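Local coordinates for protein iron transport multicopper oxidase FET3 (Saccharomyces cerevisiae, PDB 1ZPU) that oxidises ferrous to ferric iron with four copper ions, reducing dioxygen to water, so that the iron can pass through the permease FTR1 into the yeast cell, at residues 61-67 against 93-98. Residues are numbered along the deposited sequence.
With CU1 (copper (I) ion), chain B; NAG (2-acetamido-2-deoxy-beta-D-glucopyranose), chain C.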
loop_
_atom_site.group_PDB
_atom_site.type_symbol
_atom_site.label_atom_id
_atom_site.label_comp_id
_atom_site.label_asym_id
_atom_site.label_seq_id
_atom_site.Cartn_x
_atom_site.Cartn_y
_atom_site.Cartn_z
ATOM N N PHE A 61 5.391 -7.767 -0.835
ATOM C CA PHE A 61 4.130 -8.469 -1.019
ATOM C C PHE A 61 3.091 -7.944 -0.042
ATOM O O PHE A 61 3.070 -8.313 1.131
ATOM C CB PHE A 61 4.359 -9.970 -0.937
ATOM C CG PHE A 61 5.473 -10.424 -1.816
ATOM C CD1 PHE A 61 6.804 -10.396 -1.354
ATOM C CD2 PHE A 61 5.224 -10.801 -3.131
ATOM C CE1 PHE A 61 7.848 -10.767 -2.178
ATOM C CE2 PHE A 61 6.273 -11.176 -3.965
ATOM C CZ PHE A 61 7.582 -11.162 -3.487
ATOM N N HIS A 62 2.247 -7.057 -0.555
ATOM C CA HIS A 62 1.391 -6.205 0.249
ATOM C C HIS A 62 0.333 -6.995 0.977
ATOM O O HIS A 62 -0.537 -7.610 0.353
ATOM C CB HIS A 62 0.705 -5.173 -0.641
ATOM C CG HIS A 62 -0.075 -4.154 0.124
ATOM N ND1 HIS A 62 0.257 -2.819 0.129
ATOM C CD2 HIS A 62 -1.163 -4.279 0.923
ATOM C CE1 HIS A 62 -0.597 -2.164 0.895
ATOM N NE2 HIS A 62 -1.464 -3.026 1.393
ATOM N N GLY A 63 0.388 -6.951 2.304
ATOM C CA GLY A 63 -0.679 -7.519 3.119
ATOM C C GLY A 63 -0.269 -8.808 3.788
ATOM O O GLY A 63 -0.835 -9.191 4.807
ATOM N N LEU A 64 0.724 -9.474 3.215
ATOM C CA LEU A 64 1.233 -10.718 3.749
ATOM C C LEU A 64 1.951 -10.461 5.069
ATOM O O LEU A 64 2.708 -9.503 5.197
ATOM C CB LEU A 64 2.148 -11.357 2.713
ATOM C CG LEU A 64 1.523 -12.290 1.663
ATOM C CD1 LEU A 64 0.238 -11.796 1.019
ATOM C CD2 LEU A 64 2.542 -12.646 0.602
ATOM N N PHE A 65 1.691 -11.300 6.062
ATOM C CA PHE A 65 2.155 -11.034 7.425
ATOM C C PHE A 65 3.621 -11.375 7.651
ATOM O O PHE A 65 4.224 -10.918 8.621
ATOM C CB PHE A 65 1.281 -11.763 8.448
ATOM C CG PHE A 65 -0.148 -11.265 8.500
ATOM C CD1 PHE A 65 -0.458 -9.934 8.209
ATOM C CD2 PHE A 65 -1.179 -12.124 8.858
ATOM C CE1 PHE A 65 -1.764 -9.481 8.250
ATOM C CE2 PHE A 65 -2.485 -11.671 8.906
ATOM C CZ PHE A 65 -2.777 -10.351 8.609
ATOM N N GLN A 66 4.181 -12.191 6.758
ATOM C CA GLN A 66 5.586 -12.592 6.805
ATOM C C GLN A 66 5.997 -13.080 8.200
ATOM O O GLN A 66 7.110 -12.832 8.662
ATOM C CB GLN A 66 6.493 -11.452 6.298
ATOM C CG GLN A 66 6.200 -10.949 4.858
ATOM C CD GLN A 66 6.421 -12.012 3.768
ATOM O OE1 GLN A 66 7.007 -13.080 4.011
ATOM N NE2 GLN A 66 5.957 -11.714 2.559
ATOM N N ASN A 67 5.078 -13.788 8.853
ATOM C CA ASN A 67 5.248 -14.279 10.222
ATOM C C ASN A 67 6.439 -15.213 10.303
ATOM O O ASN A 67 6.429 -16.277 9.702
ATOM C CB ASN A 67 3.971 -14.999 10.664
ATOM C CG ASN A 67 3.799 -15.039 12.167
ATOM O OD1 ASN A 67 4.758 -15.218 12.912
ATOM N ND2 ASN A 67 2.555 -14.902 12.616
ATOM N N PHE A 93 9.164 -17.593 1.055
ATOM C CA PHE A 93 8.229 -17.475 2.170
ATOM C C PHE A 93 7.010 -18.360 1.994
ATOM O O PHE A 93 6.654 -18.726 0.880
ATOM C CB PHE A 93 7.804 -16.017 2.379
ATOM C CG PHE A 93 7.072 -15.413 1.209
ATOM C CD1 PHE A 93 5.684 -15.424 1.156
ATOM C CD2 PHE A 93 7.765 -14.810 0.174
ATOM C CE1 PHE A 93 4.996 -14.852 0.076
ATOM C CE2 PHE A 93 7.081 -14.240 -0.908
ATOM C CZ PHE A 93 5.698 -14.261 -0.955
ATOM N N THR A 94 6.376 -18.699 3.110
ATOM C CA THR A 94 5.136 -19.464 3.095
ATOM C C THR A 94 3.981 -18.512 3.321
ATOM O O THR A 94 4.184 -17.329 3.611
ATOM C CB THR A 94 5.105 -20.519 4.187
ATOM O OG1 THR A 94 6.353 -20.513 4.881
ATOM C CG2 THR A 94 4.870 -21.887 3.594
ATOM N N VAL A 95 2.769 -19.031 3.188
ATOM C CA VAL A 95 1.580 -18.203 3.272
ATOM C C VAL A 95 0.561 -18.863 4.224
ATOM O O VAL A 95 -0.524 -19.291 3.833
ATOM C CB VAL A 95 1.106 -17.886 1.835
ATOM C CG1 VAL A 95 -0.362 -18.139 1.636
ATOM C CG2 VAL A 95 1.489 -16.456 1.481
ATOM N N ASP A 96 0.950 -18.956 5.493
ATOM C CA ASP A 96 0.167 -19.689 6.479
ATOM C C ASP A 96 -0.891 -18.842 7.175
ATOM O O ASP A 96 -1.812 -19.386 7.784
ATOM C CB ASP A 96 1.089 -20.332 7.501
ATOM C CG ASP A 96 1.885 -21.488 6.912
ATOM O OD1 ASP A 96 1.322 -22.608 6.759
ATOM O OD2 ASP A 96 3.080 -21.268 6.607
ATOM N N TYR A 97 -0.773 -17.521 7.075
ATOM C CA TYR A 97 -1.595 -16.636 7.895
ATOM C C TYR A 97 -2.450 -15.671 7.087
ATOM O O TYR A 97 -3.172 -14.849 7.661
ATOM C CB TYR A 97 -0.714 -15.887 8.895
ATOM C CG TYR A 97 0.074 -16.803 9.810
ATOM C CD1 TYR A 97 1.383 -17.172 9.497
ATOM C CD2 TYR A 97 -0.491 -17.307 10.992
ATOM C CE1 TYR A 97 2.117 -18.021 10.340
ATOM C CE2 TYR A 97 0.237 -18.153 11.846
ATOM C CZ TYR A 97 1.538 -18.503 11.511
ATOM O OH TYR A 97 2.261 -19.326 12.331
ATOM N N ASN A 98 -2.378 -15.779 5.762
ATOM C CA ASN A 98 -3.176 -14.923 4.875
ATOM C C ASN A 98 -4.058 -15.679 3.892
ATOM O O ASN A 98 -3.675 -16.719 3.358
ATOM C CB ASN A 98 -2.285 -13.936 4.122
ATOM C CG ASN A 98 -1.617 -12.962 5.042
ATOM O OD1 ASN A 98 -0.496 -13.189 5.495
ATOM N ND2 ASN A 98 -2.317 -11.891 5.365
HETATM CU CU CU1 B . 1.742 -1.899 -0.733
HETATM C C1 NAG C . 2.411 -15.226 14.018
HETATM C C2 NAG C . 0.960 -14.763 14.151
HETATM C C3 NAG C . 0.379 -15.067 15.529
HETATM C C4 NAG C . 0.617 -16.534 15.908
HETATM C C5 NAG C . 2.088 -16.911 15.650
HETATM C C6 NAG C . 2.361 -18.383 15.924
HETATM C C7 NAG C . 0.143 -12.948 12.742
HETATM C C8 NAG C . 0.220 -11.482 12.427
HETATM N N2 NAG C . 0.814 -13.352 13.833
HETATM O O3 NAG C . -1.003 -14.803 15.488
HETATM O O4 NAG C . 0.201 -16.805 17.243
HETATM O O5 NAG C . 2.450 -16.616 14.304
HETATM O O6 NAG C . 1.589 -19.166 15.042
HETATM O O7 NAG C . -0.513 -13.702 12.007
#
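The ring of Phe93 is the main bump on segment 93-98, and Phe61, Leu64 and Gln66 form the hollow that receives it. Leu64 CD2 presses to 3.3 Å from Phe93 CE1, Gln66 NE2 lies over one ring face, and Phe61 CE1 sits 3.8 Å from Phe93 CE2; with centroids 4.9 Å apart and planes at 47°, the two phenyl rings meet obliquely. Leu64 CD2 also reaches Val95 CG2 at 4.0 Å, while Phe120 of strand 117-123 packs against both Phe61 and Phe93, continuing the apolar core.

Farther along, the side chain of Asn98 fits against the bend of segment 61-67. Its OD1 accepts a hydrogen bond from Phe65 N (2.9 Å, 155° at the hydrogen), and its ND2, hydrogen-bonded to Tyr102 OH, packs against one face of the Phe65 ring, 3.6 Å from Phe65 CE2. At the outer end the Tyr97 ring forms a flat shelf: Asn67 CB lies 3.6 Å from Tyr97 CE1, and Asn67 and its N-linked NAG (Asn67 ND2 to NAG C1, 1.4 Å) cover one face, with Tyr97 OH and NAG O6 hydrogen-bonded at 2.8 Å.

Phe61 to Leu64 make a type II turn; the positive phi of Gly63 (107°) would jam a CB against the preceding carbonyl. Within this turn His62 ND1 binds copper at 1.9 Å, alongside His105 and His464. Strands 60-62 and 88-94 belong to different sheets, so the contact bridges the two layers of a plastocyanin-like β-sandwich, the first cupredoxin domain of a multicopper oxidase, beside its type 3 copper site.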